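Local coordinates for long form salivary protein D7L1 (Aedes aegypti, PDB 3DXL), which binds and sequesters host biogenic amines and leukotrienes in two separate pockets, so modulating the blood feeding of female mosquitoes, at residues L10-R15 against V56-Y61; A25-M30 against L278-A283; T47-K52 against N104-V109; N94-L99 against K111-V116. All coordinates share one frame; numbering follows the deposited sequence. Where two conformers were deposited one is given.

Interaction 1 (L10-R15 against V56-Y61); sequences LFIFTR and VRTGLY
Arg57 starts with CG anti to its carbonyl carbon (chi1 -76°) and then runs extended from CG to NE, which carries its guanidinium across helix 6-20 from Ile12 to Phe11 and Arg15. Arg15 leaves with CG anti to the backbone N but bends at chi2 and chi3, bringing its guanidinium to the far end of the Phe11 ring, whose CZ lies over one face of it, toward the rim. Ile12 carries the apolar half: its CG1 and CG2 straddle Arg57 CB, each 3.8 Å away, the two side chains sliding past each other in opposite directions. The tip of Ile12, CD1, crosses to Thr58 CG2 at 4.0 Å. Farther out, Arg57 NH1 meets the edge of the Phe11 ring, 3.7 Å from CE2, while Arg15 CG lies over one face of the Arg57 guanidinium. The two guanidinium planes stand 86° apart, and the like charges come close, Arg15 NH1 to Arg57 NH2 3.6 Å. A water accepts from both, weakly from Arg57, and a salt bridge from Arg15 NH2 to Glu210 probably eases the repulsion. Thr58 turns its OG1 back to Val54 O, and Gly59 then ends the helix with positive phi. This is buried helix-helix packing in the N-terminal odorant-binding-protein domain, the all-helical PBP/GOBP fold, near the leukotriene-binding residue Trp37.

Interaction 2 (A25-M30 against L278-A283); sequences ANRLPM and LPKNQA. Unlike the reference sequence in segment 278-283: Asn281 (reference Lys).
The first turn of helix 27-34 faces an irregular stretch of chain, the backbones coming nearest at Leu28 and Pro279, whose CA atoms lie 6.2 Å apart. Arg27 does most of the work. Its CG is anti to the backbone N (chi1 -170°) and the chain stays extended as far as NE, so the side chain spans the gap and lays its guanidinium beside the backbone of 278-281. There NE donates to Leu278 O at 2.8 Å; the bond is bent, 140° at the hydrogen, and NE sits above the carbonyl plane. Behind the nitrogen, Arg27 CD packs against Pro279 O at 3.5 Å, and Asn281 N lies over one face of the guanidinium. The other nitrogens are held outside this pair of segments, NH2 by Asn277 O and NH1 by Glu22 O, so one buried arginine ties together three backbone carbonyls. The segment 278-283 belongs to the long loop that follows helix 257-271, and here that loop returns to the N-terminal PBP/GOBP domain, joining parts of the chain some 250 residues apart. Leu278 turns its side chain onto Met17 and Glu18 of helix 6-20. Leu28, with CG anti to its carbonyl carbon (chi1 -68°), reaches along the surface until CD2 lies 3.5 Å from Pro279 O and 4.2 Å from Pro279 CB. Lys280 bends at chi2 and runs its methylenes past the arginine, CD to Arg27 CD 4.2 Å. Its ammonium remains separated from the like-charged guanidinium, with NZ 5.6 Å from Arg27 NE.

Interaction 3 (T47-K52 against N104-V109); sequences TQCFGK and NDCAAV
Asn104 OD1 is gripped across the contact by one donor, Lys52 NZ at 2.9 Å, which comes in from above the amide carbonyl plane and not along a lone pair. To get there Lys52 sets CG anti to the backbone N (chi1 179°) and stays extended to its tip, crossing Asn104 at about a right angle. On the way its CD passes 3.9 Å from Cys106 SG, and its CG lies 4.1 Å from Val109 CG1. Beside this chain runs the disulfide Cys49-Cys106, SG to SG 2.1 Å with chi3 102°; both sulfurs stand anti to their carbonyl carbons, and the CA atoms are drawn to 4.8 Å. It is one of the disulfides that tie helices together in the PBP/GOBP fold, here fastening helix 45-58 to the first turn of helix 106-119. That turn is N-capped by Asp105, whose OD2 accepts from Ala108 N at 2.9 Å. One turn earlier on the same helix as Lys52, Gln48 packs CB against Cys106 and rests OE1 3.5 Å from Ala107 CB, while its NE2 is bonded to Val42 O. Phe50 points away, stacking its ring on Trp34.

Interaction 4 (N94-L99 against K111-V116); sequences NAVKQL and KAYDPV
Val116 is the main bump, pushing its CG2 methyl between Ala95 and Leu99, on one side of helix 86-97 and the turn that follows it. The floor on one side is Ala95, its CB 4.2 Å from Val116 CG2. Leu99 closes the other side, its two methyls meeting the same CG2 tip to tip, CD2 at 3.9 Å. The second branch, Val116 CG1, crosses Val96 at about a right angle and touches its CG2, also at 3.9 Å. Leu99 is a bump in its turn: with CG anti to the carbonyl carbon (chi1 -73°), it drops CD2 onto the backbone at Ala112 O, at 3.3 Å. Tyr113 walls off the inner side. Its ring takes Val96 CG2 at the edge, 4.2 Å from CE1, while Leu99 CD1 comes to CD1 of the ring obliquely and Val116 CB lies over one face. No hydrogen bond crosses; the phenol bonds instead to Tyr92 OH. Helix 106-119 is kinked at Pro115 and Val116, whose N atoms have no bond to the turn before. Phe68 of strand 67-68 touches Val96, Leu99, Ala112 and Tyr113, so the short hairpin packs beside this pair of helices.

Interaction 1 is the most deeply set, with four of its five touching residues buried, whereas interaction 3 lies at the surface and interactions 2 and 4 are partly buried. Helix 45-58 serves interactions 1 and 3, and helix 106-119 serves interactions 3 and 4, so these three form a chain of contacts through the N-terminal domain; Tyr61 packs on Asn104 and Val109 where the first two meet. Interaction 2 instead brings in a distant loop, touching interaction 1 through Leu278 and Thr14. The chemistry varies accordingly: arginines and aliphatic packing in 1, side chain to backbone carbonyl in 2, a covalent link in 3, purely apolar packing in 4.

Interaction 1 (L10-R15 against V56-Y61)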
loop_
_atom_site.group_PDB
_atom_site.type_symbol
_atom_site.label_atom_id
_atom_site.label_comp_id
_atom_site.label_asym_id
_atom_site.label_seq_id
_atom_site.Cartn_x
_atom_site.Cartn_y
_atom_site.Cartn_z
ATOM N N LEU A 10 -3.439 6.610 -0.314
ATOM C CA LEU A 10 -4.571 5.836 -0.802
ATOM C C LEU A 10 -4.422 4.377 -0.361
ATOM O O LEU A 10 -5.391 3.738 0.067
ATOM C CB LEU A 10 -4.697 5.926 -2.326
ATOM C CG LEU A 10 -5.910 5.223 -2.941
ATOM C CD1 LEU A 10 -7.252 5.856 -2.508
ATOM C CD2 LEU A 10 -5.769 5.224 -4.446
ATOM N N PHE A 11 -3.203 3.842 -0.462
ATOM C CA PHE A 11 -2.956 2.485 -0.007
ATOM C C PHE A 11 -3.301 2.336 1.478
ATOM O O PHE A 11 -3.974 1.383 1.866
ATOM C CB PHE A 11 -1.512 2.064 -0.256
ATOM C CG PHE A 11 -1.240 0.671 0.191
ATOM C CD1 PHE A 11 -1.632 -0.410 -0.595
ATOM C CD2 PHE A 11 -0.654 0.426 1.422
ATOM C CE1 PHE A 11 -1.425 -1.718 -0.162
ATOM C CE2 PHE A 11 -0.436 -0.875 1.864
ATOM C CZ PHE A 11 -0.823 -1.949 1.065
ATOM N N ILE A 12 -2.815 3.260 2.301
ATOM C CA ILE A 12 -3.095 3.223 3.737
ATOM C C ILE A 12 -4.592 3.266 4.033
ATOM O O ILE A 12 -5.114 2.421 4.760
ATOM C CB ILE A 12 -2.353 4.361 4.491
ATOM C CG1 ILE A 12 -0.851 4.066 4.528
ATOM C CG2 ILE A 12 -2.923 4.535 5.908
ATOM C CD1 ILE A 12 0.014 5.230 4.991
ATOM N N PHE A 13 -5.289 4.243 3.460
ATOM C CA PHE A 13 -6.699 4.386 3.782
ATOM C C PHE A 13 -7.484 3.144 3.354
ATOM O O PHE A 13 -8.292 2.606 4.112
ATOM C CB PHE A 13 -7.317 5.639 3.141
ATOM C CG PHE A 13 -6.648 6.950 3.533
ATOM C CD1 PHE A 13 -6.180 7.172 4.821
ATOM C CD2 PHE A 13 -6.489 7.955 2.584
ATOM C CE1 PHE A 13 -5.576 8.388 5.159
ATOM C CE2 PHE A 13 -5.885 9.169 2.914
ATOM C CZ PHE A 13 -5.430 9.372 4.194
ATOM N N THR A 14 -7.251 2.693 2.123
ATOM C CA THR A 14 -8.006 1.550 1.614
ATOM C C THR A 14 -7.671 0.246 2.329
ATOM O O THR A 14 -8.579 -0.547 2.590
ATOM C CB THR A 14 -7.894 1.399 0.079
ATOM O OG1 THR A 14 -6.521 1.256 -0.298
ATOM C CG2 THR A 14 -8.514 2.607 -0.616
ATOM N N ARG A 15 -6.394 0.025 2.659
ATOM C CA ARG A 15 -6.010 -1.155 3.434
ATOM C C ARG A 15 -6.685 -1.145 4.807
ATOM O O ARG A 15 -7.234 -2.151 5.253
ATOM C CB ARG A 15 -4.489 -1.270 3.576
ATOM C CG ARG A 15 -4.001 -2.345 4.550
ATOM C CD ARG A 15 -4.452 -3.773 4.191
ATOM N NE ARG A 15 -4.007 -4.200 2.863
ATOM C CZ ARG A 15 -2.809 -4.711 2.605
ATOM N NH1 ARG A 15 -1.919 -4.898 3.575
ATOM N NH2 ARG A 15 -2.504 -5.051 1.359
ATOM N N VAL A 56 -1.345 4.384 12.843
ATOM C CA VAL A 56 -0.147 3.552 12.929
ATOM C C VAL A 56 0.607 3.518 11.599
ATOM O O VAL A 56 1.823 3.698 11.566
ATOM C CB VAL A 56 -0.483 2.138 13.435
ATOM C CG1 VAL A 56 0.713 1.201 13.304
ATOM C CG2 VAL A 56 -0.938 2.215 14.887
ATOM N N ARG A 57 -0.114 3.319 10.499
ATOM C CA ARG A 57 0.561 3.252 9.195
ATOM C C ARG A 57 1.193 4.586 8.786
ATOM O O ARG A 57 2.217 4.617 8.108
ATOM C CB ARG A 57 -0.376 2.724 8.102
ATOM C CG ARG A 57 -0.601 1.218 8.167
ATOM C CD ARG A 57 -1.285 0.717 6.902
ATOM N NE ARG A 57 -1.260 -0.742 6.816
ATOM C CZ ARG A 57 -0.366 -1.458 6.134
ATOM N NH1 ARG A 57 0.585 -0.873 5.414
ATOM N NH2 ARG A 57 -0.447 -2.779 6.141
ATOM N N THR A 58 0.609 5.695 9.236
ATOM C CA THR A 58 1.169 7.008 8.903
ATOM C C THR A 58 2.284 7.392 9.853
ATOM O O THR A 58 3.107 8.243 9.526
ATOM C CB THR A 58 0.125 8.129 8.923
ATOM O OG1 THR A 58 -0.519 8.162 10.203
ATOM C CG2 THR A 58 -0.890 7.920 7.821
ATOM N N GLY A 59 2.326 6.753 11.018
ATOM C CA GLY A 59 3.337 7.065 12.027
ATOM C C GLY A 59 2.913 8.142 13.010
ATOM O O GLY A 59 3.715 8.570 13.842
ATOM N N LEU A 60 1.653 8.571 12.937
ATOM C CA LEU A 60 1.121 9.548 13.890
ATOM C C LEU A 60 0.959 8.950 15.272
ATOM O O LEU A 60 1.058 9.665 16.274
ATOM C CB LEU A 60 -0.214 10.114 13.409
ATOM C CG LEU A 60 -0.142 11.175 12.326
ATOM C CD1 LEU A 60 -1.480 11.331 11.663
ATOM C CD2 LEU A 60 0.332 12.507 12.905
ATOM N N TYR A 61 0.660 7.655 15.325
ATOM C CA TYR A 61 0.694 6.914 16.579
ATOM C C TYR A 61 1.780 5.864 16.490
ATOM O O TYR A 61 1.808 5.048 15.561
ATOM C CB TYR A 61 -0.662 6.294 16.970
ATOM C CG TYR A 61 -0.590 5.530 18.280
ATOM C CD1 TYR A 61 -0.525 6.210 19.505
ATOM C CD2 TYR A 61 -0.537 4.134 18.298
ATOM C CE1 TYR A 61 -0.430 5.520 20.699
ATOM C CE2 TYR A 61 -0.442 3.434 19.494
ATOM C CZ TYR A 61 -0.390 4.136 20.685
ATOM O OH TYR A 61 -0.293 3.425 21.853
HETATM O O HOH W 1 -1.753 -5.301 6.549
#

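Interaction 2 (A25-M30 against L278-A283)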
loop_
_atom_site.group_PDB
_atom_site.type_symbol
_atom_site.label_atom_id
_atom_site.label_comp_id
_atom_site.label_asym_id
_atom_site.label_seq_id
_atom_site.Cartn_x
_atom_site.Cartn_y
_atom_site.Cartn_z
ATOM N N ALA A 25 -24.778 -5.072 7.816
ATOM C CA ALA A 25 -25.575 -3.953 7.322
ATOM C C ALA A 25 -24.898 -2.584 7.460
ATOM O O ALA A 25 -25.242 -1.652 6.739
ATOM C CB ALA A 25 -26.937 -3.939 7.991
ATOM N N ASN A 26 -23.940 -2.463 8.375
ATOM C CA ASN A 26 -23.261 -1.184 8.578
ATOM C C ASN A 26 -22.132 -0.905 7.596
ATOM O O ASN A 26 -21.568 0.189 7.608
ATOM C CB ASN A 26 -22.716 -1.086 10.001
ATOM C CG ASN A 26 -23.804 -1.091 11.043
ATOM O OD1 ASN A 26 -24.890 -0.539 10.838
ATOM N ND2 ASN A 26 -23.519 -1.713 12.177
ATOM N N ARG A 27 -21.797 -1.875 6.747
ATOM C CA ARG A 27 -20.612 -1.749 5.898
ATOM C C ARG A 27 -20.657 -0.532 4.980
ATOM O O ARG A 27 -19.747 0.299 4.996
ATOM C CB ARG A 27 -20.364 -3.017 5.083
ATOM C CG ARG A 27 -19.008 -2.994 4.382
ATOM C CD ARG A 27 -18.743 -4.313 3.664
ATOM N NE ARG A 27 -17.415 -4.390 3.067
ATOM C CZ ARG A 27 -16.334 -4.895 3.655
ATOM N NH1 ARG A 27 -16.393 -5.385 4.888
ATOM N NH2 ARG A 27 -15.179 -4.932 2.995
ATOM N N LEU A 28 -21.700 -0.440 4.163
ATOM C CA LEU A 28 -21.786 0.663 3.210
ATOM C C LEU A 28 -21.930 2.047 3.875
ATOM O O LEU A 28 -21.241 2.988 3.475
ATOM C CB LEU A 28 -22.867 0.404 2.150
ATOM C CG LEU A 28 -22.567 -0.741 1.169
ATOM C CD1 LEU A 28 -23.741 -0.931 0.224
ATOM C CD2 LEU A 28 -21.284 -0.501 0.387
ATOM N N PRO A 29 -22.819 2.187 4.882
ATOM C CA PRO A 29 -22.849 3.464 5.613
ATOM C C PRO A 29 -21.498 3.873 6.218
ATOM O O PRO A 29 -21.116 5.052 6.117
ATOM C CB PRO A 29 -23.901 3.225 6.701
ATOM C CG PRO A 29 -24.810 2.180 6.101
ATOM C CD PRO A 29 -23.882 1.272 5.347
ATOM N N MET A 30 -20.772 2.928 6.821
ATOM C CA MET A 30 -19.464 3.254 7.381
ATOM C C MET A 30 -18.473 3.653 6.289
ATOM O O MET A 30 -17.773 4.661 6.426
ATOM C CB MET A 30 -18.920 2.115 8.244
ATOM C CG MET A 30 -19.733 1.877 9.505
ATOM S SD MET A 30 -18.694 1.548 10.929
ATOM C CE MET A 30 -19.732 0.481 11.913
ATOM N N LEU A 278 -13.910 -3.081 -0.826
ATOM C CA LEU A 278 -14.563 -2.213 0.156
ATOM C C LEU A 278 -16.097 -2.258 0.153
ATOM O O LEU A 278 -16.695 -2.453 1.209
ATOM C CB LEU A 278 -14.011 -0.783 0.132
ATOM C CG LEU A 278 -12.496 -0.661 0.321
ATOM C CD1 LEU A 278 -12.106 0.795 0.513
ATOM C CD2 LEU A 278 -11.993 -1.501 1.472
ATOM N N PRO A 279 -16.753 -2.088 -1.018
ATOM C CA PRO A 279 -18.220 -2.217 -0.977
ATOM C C PRO A 279 -18.685 -3.562 -0.392
ATOM O O PRO A 279 -19.680 -3.609 0.332
ATOM C CB PRO A 279 -18.622 -2.075 -2.449
ATOM C CG PRO A 279 -17.528 -1.247 -3.045
ATOM C CD PRO A 279 -16.282 -1.764 -2.378
ATOM N N LYS A 280 -17.957 -4.634 -0.699
ATOM C CA LYS A 280 -18.189 -5.951 -0.113
ATOM C C LYS A 280 -17.000 -6.821 -0.454
ATOM O O LYS A 280 -16.464 -6.736 -1.564
ATOM C CB LYS A 280 -19.478 -6.593 -0.656
ATOM C CG LYS A 280 -19.941 -7.861 0.078
ATOM C CD LYS A 280 -20.272 -7.577 1.549
ATOM C CE LYS A 280 -20.917 -8.778 2.232
ATOM N NZ LYS A 280 -21.167 -8.533 3.689
ATOM N N ASN A 281 -16.568 -7.629 0.508
ATOM C CA ASN A 281 -15.541 -8.626 0.257
ATOM C C ASN A 281 -15.912 -9.424 -0.993
ATOM O O ASN A 281 -17.011 -9.980 -1.079
ATOM C CB ASN A 281 -15.384 -9.530 1.482
ATOM C CG ASN A 281 -14.722 -10.852 1.157
ATOM O OD1 ASN A 281 -15.390 -11.830 0.805
ATOM N ND2 ASN A 281 -13.403 -10.897 1.291
ATOM N N GLN A 282 -15.007 -9.446 -1.971
ATOM C CA GLN A 282 -15.234 -10.187 -3.214
ATOM C C GLN A 282 -14.726 -11.615 -3.088
ATOM O O GLN A 282 -13.667 -11.856 -2.509
ATOM C CB GLN A 282 -14.570 -9.486 -4.406
ATOM C CG GLN A 282 -15.154 -8.116 -4.748
ATOM C CD GLN A 282 -14.861 -7.680 -6.179
ATOM O OE1 GLN A 282 -15.075 -8.437 -7.131
ATOM N NE2 GLN A 282 -14.383 -6.449 -6.339
ATOM N N ALA A 283 -15.496 -12.559 -3.625
ATOM C CA ALA A 283 -15.097 -13.962 -3.632
ATOM C C ALA A 283 -14.037 -14.193 -4.701
ATOM O O ALA A 283 -14.173 -13.723 -5.838
ATOM C CB ALA A 283 -16.304 -14.865 -3.869
#

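Interaction 3 (T47-K52 against N104-V109)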
loop_
_atom_site.group_PDB
_atom_site.type_symbol
_atom_site.label_atom_id
_atom_site.label_comp_id
_atom_site.label_asym_id
_atom_site.label_seq_id
_atom_site.Cartn_x
_atom_site.Cartn_y
_atom_site.Cartn_z
ATOM N N THR A 47 -14.825 1.511 13.780
ATOM C CA THR A 47 -14.317 2.853 13.526
ATOM C C THR A 47 -13.038 3.100 14.307
ATOM O O THR A 47 -12.075 3.682 13.800
ATOM C CB THR A 47 -15.357 3.899 13.923
ATOM O OG1 THR A 47 -16.574 3.628 13.227
ATOM C CG2 THR A 47 -14.880 5.307 13.587
ATOM N N GLN A 48 -13.039 2.651 15.553
ATOM C CA GLN A 48 -11.891 2.856 16.419
ATOM C C GLN A 48 -10.646 2.160 15.876
ATOM O O GLN A 48 -9.565 2.747 15.832
ATOM C CB GLN A 48 -12.210 2.393 17.835
ATOM C CG GLN A 48 -13.318 3.223 18.467
ATOM C CD GLN A 48 -13.980 2.558 19.649
ATOM O OE1 GLN A 48 -13.506 1.549 20.171
ATOM N NE2 GLN A 48 -15.098 3.134 20.083
ATOM N N CYS A 49 -10.800 0.913 15.438
ATOM C CA CYS A 49 -9.654 0.183 14.909
ATOM C C CYS A 49 -9.235 0.676 13.534
ATOM O O CYS A 49 -8.049 0.666 13.219
ATOM C CB CYS A 49 -9.905 -1.323 14.896
ATOM S SG CYS A 49 -9.838 -2.062 16.548
ATOM N N PHE A 50 -10.197 1.118 12.726
ATOM C CA PHE A 50 -9.873 1.791 11.463
ATOM C C PHE A 50 -8.977 3.008 11.729
ATOM O O PHE A 50 -7.935 3.188 11.097
ATOM C CB PHE A 50 -11.144 2.234 10.729
ATOM C CG PHE A 50 -10.890 3.228 9.622
ATOM C CD1 PHE A 50 -10.160 2.865 8.492
ATOM C CD2 PHE A 50 -11.373 4.538 9.705
ATOM C CE1 PHE A 50 -9.900 3.786 7.482
ATOM C CE2 PHE A 50 -11.130 5.456 8.686
ATOM C CZ PHE A 50 -10.388 5.079 7.574
ATOM N N GLY A 51 -9.393 3.858 12.666
ATOM C CA GLY A 51 -8.634 5.061 12.989
ATOM C C GLY A 51 -7.247 4.726 13.498
ATOM O O GLY A 51 -6.267 5.320 13.067
ATOM N N LYS A 52 -7.156 3.767 14.416
ATOM C CA LYS A 52 -5.851 3.347 14.919
ATOM C C LYS A 52 -4.967 2.849 13.773
ATOM O O LYS A 52 -3.787 3.172 13.708
ATOM C CB LYS A 52 -5.972 2.272 16.007
ATOM C CG LYS A 52 -4.618 1.805 16.542
ATOM C CD LYS A 52 -4.708 0.522 17.366
ATOM C CE LYS A 52 -3.354 -0.198 17.399
ATOM N NZ LYS A 52 -3.337 -1.397 18.278
ATOM N N ASN A 104 -1.877 1.311 23.679
ATOM C CA ASN A 104 -1.952 0.721 22.342
ATOM C C ASN A 104 -3.149 -0.224 22.194
ATOM O O ASN A 104 -2.994 -1.433 22.000
ATOM C CB ASN A 104 -0.629 0.009 22.013
ATOM C CG ASN A 104 -0.599 -0.565 20.604
ATOM O OD1 ASN A 104 -1.211 -0.022 19.685
ATOM N ND2 ASN A 104 0.117 -1.672 20.433
ATOM N N ASP A 105 -4.343 0.341 22.332
ATOM C CA ASP A 105 -5.580 -0.335 21.982
ATOM C C ASP A 105 -6.420 0.623 21.148
ATOM O O ASP A 105 -6.294 1.845 21.276
ATOM C CB ASP A 105 -6.334 -0.843 23.223
ATOM C CG ASP A 105 -6.771 0.272 24.158
ATOM O OD1 ASP A 105 -6.029 0.553 25.129
ATOM O OD2 ASP A 105 -7.855 0.851 23.944
ATOM N N CYS A 106 -7.264 0.069 20.286
ATOM C CA CYS A 106 -8.018 0.876 19.333
ATOM C C CYS A 106 -8.816 1.980 20.007
ATOM O O CYS A 106 -8.774 3.133 19.584
ATOM C CB CYS A 106 -8.967 0.003 18.518
ATOM S SG CYS A 106 -8.189 -1.219 17.468
ATOM N N ALA A 107 -9.553 1.613 21.048
ATOM C CA ALA A 107 -10.440 2.554 21.724
ATOM C C ALA A 107 -9.675 3.769 22.267
ATOM O O ALA A 107 -10.081 4.917 22.055
ATOM C CB ALA A 107 -11.215 1.854 22.844
ATOM N N ALA A 108 -8.556 3.500 22.930
ATOM C CA ALA A 108 -7.767 4.554 23.565
ATOM C C ALA A 108 -7.110 5.479 22.541
ATOM O O ALA A 108 -7.160 6.709 22.676
ATOM C CB ALA A 108 -6.732 3.954 24.504
ATOM N N VAL A 109 -6.506 4.887 21.511
ATOM C CA VAL A 109 -5.869 5.651 20.450
ATOM C C VAL A 109 -6.895 6.521 19.734
ATOM O O VAL A 109 -6.674 7.724 19.530
ATOM C CB VAL A 109 -5.137 4.722 19.448
ATOM C CG1 VAL A 109 -4.612 5.508 18.250
ATOM C CG2 VAL A 109 -3.998 3.994 20.149
#

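Interaction 4 (N94-L99 against K111-V116)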
loop_
_atom_site.group_PDB
_atom_site.type_symbol
_atom_site.label_atom_id
_atom_site.label_comp_id
_atom_site.label_asym_id
_atom_site.label_seq_id
_atom_site.Cartn_x
_atom_site.Cartn_y
_atom_site.Cartn_z
ATOM N N ASN A 94 1.393 20.774 16.866
ATOM C CA ASN A 94 1.338 21.088 18.294
ATOM C C ASN A 94 0.264 20.295 19.035
ATOM O O ASN A 94 0.524 19.764 20.114
ATOM C CB ASN A 94 1.143 22.595 18.517
ATOM C CG ASN A 94 2.393 23.393 18.219
ATOM O OD1 ASN A 94 3.496 22.848 18.155
ATOM N ND2 ASN A 94 2.228 24.700 18.037
ATOM N N ALA A 95 -0.935 20.216 18.458
ATOM C CA ALA A 95 -2.024 19.440 19.061
ATOM C C ALA A 95 -1.653 17.958 19.206
ATOM O O ALA A 95 -1.940 17.333 20.226
ATOM C CB ALA A 95 -3.308 19.612 18.271
ATOM N N VAL A 96 -0.987 17.404 18.196
ATOM C CA VAL A 96 -0.524 16.014 18.274
ATOM C C VAL A 96 0.571 15.849 19.338
ATOM O O VAL A 96 0.490 14.953 20.177
ATOM C CB VAL A 96 -0.061 15.481 16.893
ATOM C CG1 VAL A 96 0.577 14.091 17.023
ATOM C CG2 VAL A 96 -1.241 15.420 15.937
ATOM N N LYS A 97 1.569 16.732 19.312
ATOM C CA LYS A 97 2.667 16.725 20.289
ATOM C C LYS A 97 2.202 16.768 21.745
ATOM O O LYS A 97 2.843 16.188 22.623
ATOM C CB LYS A 97 3.613 17.899 20.028
ATOM C CG LYS A 97 4.674 17.623 18.976
ATOM C CD LYS A 97 5.599 18.822 18.764
ATOM C CE LYS A 97 6.727 18.878 19.791
ATOM N NZ LYS A 97 6.240 19.170 21.167
ATOM N N GLN A 98 1.085 17.448 21.984
ATOM C CA GLN A 98 0.573 17.675 23.337
ATOM C C GLN A 98 -0.457 16.641 23.810
ATOM O O GLN A 98 -0.884 16.668 24.966
ATOM C CB GLN A 98 0.019 19.095 23.448
ATOM C CG GLN A 98 1.106 20.164 23.348
ATOM C CD GLN A 98 0.584 21.515 22.891
ATOM O OE1 GLN A 98 -0.524 21.920 23.238
ATOM N NE2 GLN A 98 1.393 22.226 22.114
ATOM N N LEU A 99 -0.850 15.723 22.926
ATOM C CA LEU A 99 -1.663 14.576 23.338
ATOM C C LEU A 99 -0.905 13.760 24.387
ATOM O O LEU A 99 0.326 13.646 24.311
ATOM C CB LEU A 99 -2.021 13.689 22.136
ATOM C CG LEU A 99 -3.063 14.234 21.163
ATOM C CD1 LEU A 99 -3.206 13.268 19.983
ATOM C CD2 LEU A 99 -4.399 14.451 21.855
ATOM N N LYS A 111 -9.923 7.541 20.769
ATOM C CA LYS A 111 -10.509 8.554 21.639
ATOM C C LYS A 111 -9.564 9.748 21.806
ATOM O O LYS A 111 -10.005 10.894 21.790
ATOM C CB LYS A 111 -10.879 7.930 22.986
ATOM C CG LYS A 111 -11.470 8.901 23.999
ATOM C CD LYS A 111 -11.919 8.172 25.259
ATOM C CE LYS A 111 -12.319 9.147 26.367
ATOM N NZ LYS A 111 -11.151 9.895 26.915
ATOM N N ALA A 112 -8.270 9.472 21.947
ATOM C CA ALA A 112 -7.271 10.528 22.128
ATOM C C ALA A 112 -7.124 11.405 20.892
ATOM O O ALA A 112 -7.021 12.631 20.999
ATOM C CB ALA A 112 -5.930 9.936 22.509
ATOM N N TYR A 113 -7.113 10.775 19.718
ATOM C CA TYR A 113 -6.905 11.505 18.479
ATOM C C TYR A 113 -8.152 12.210 17.939
ATOM O O TYR A 113 -8.032 13.211 17.246
ATOM C CB TYR A 113 -6.286 10.592 17.395
ATOM C CG TYR A 113 -5.909 11.353 16.143
ATOM C CD1 TYR A 113 -4.733 12.107 16.088
ATOM C CD2 TYR A 113 -6.734 11.338 15.022
ATOM C CE1 TYR A 113 -4.393 12.826 14.955
ATOM C CE2 TYR A 113 -6.405 12.058 13.886
ATOM C CZ TYR A 113 -5.230 12.800 13.856
ATOM O OH TYR A 113 -4.912 13.519 12.729
ATOM N N ASP A 114 -9.344 11.694 18.237
ATOM C CA ASP A 114 -10.570 12.223 17.628
ATOM C C ASP A 114 -10.715 13.766 17.761
ATOM O O ASP A 114 -11.062 14.426 16.794
ATOM C CB ASP A 114 -11.803 11.475 18.158
ATOM C CG ASP A 114 -13.072 11.805 17.403
ATOM O OD1 ASP A 114 -13.076 11.830 16.156
ATOM O OD2 ASP A 114 -14.097 12.014 18.078
ATOM N N PRO A 115 -10.450 14.346 18.953
ATOM C CA PRO A 115 -10.541 15.820 19.036
ATOM C C PRO A 115 -9.590 16.549 18.082
ATOM O O PRO A 115 -9.940 17.611 17.545
ATOM C CB PRO A 115 -10.159 16.118 20.493
ATOM C CG PRO A 115 -10.516 14.862 21.225
ATOM C CD PRO A 115 -10.108 13.760 20.258
ATOM N N VAL A 116 -8.407 15.972 17.863
ATOM C CA VAL A 116 -7.428 16.538 16.948
ATOM C C VAL A 116 -7.911 16.399 15.510
ATOM O O VAL A 116 -7.827 17.337 14.729
ATOM C CB VAL A 116 -6.034 15.882 17.113
ATOM C CG1 VAL A 116 -5.044 16.435 16.091
ATOM C CG2 VAL A 116 -5.515 16.079 18.538
#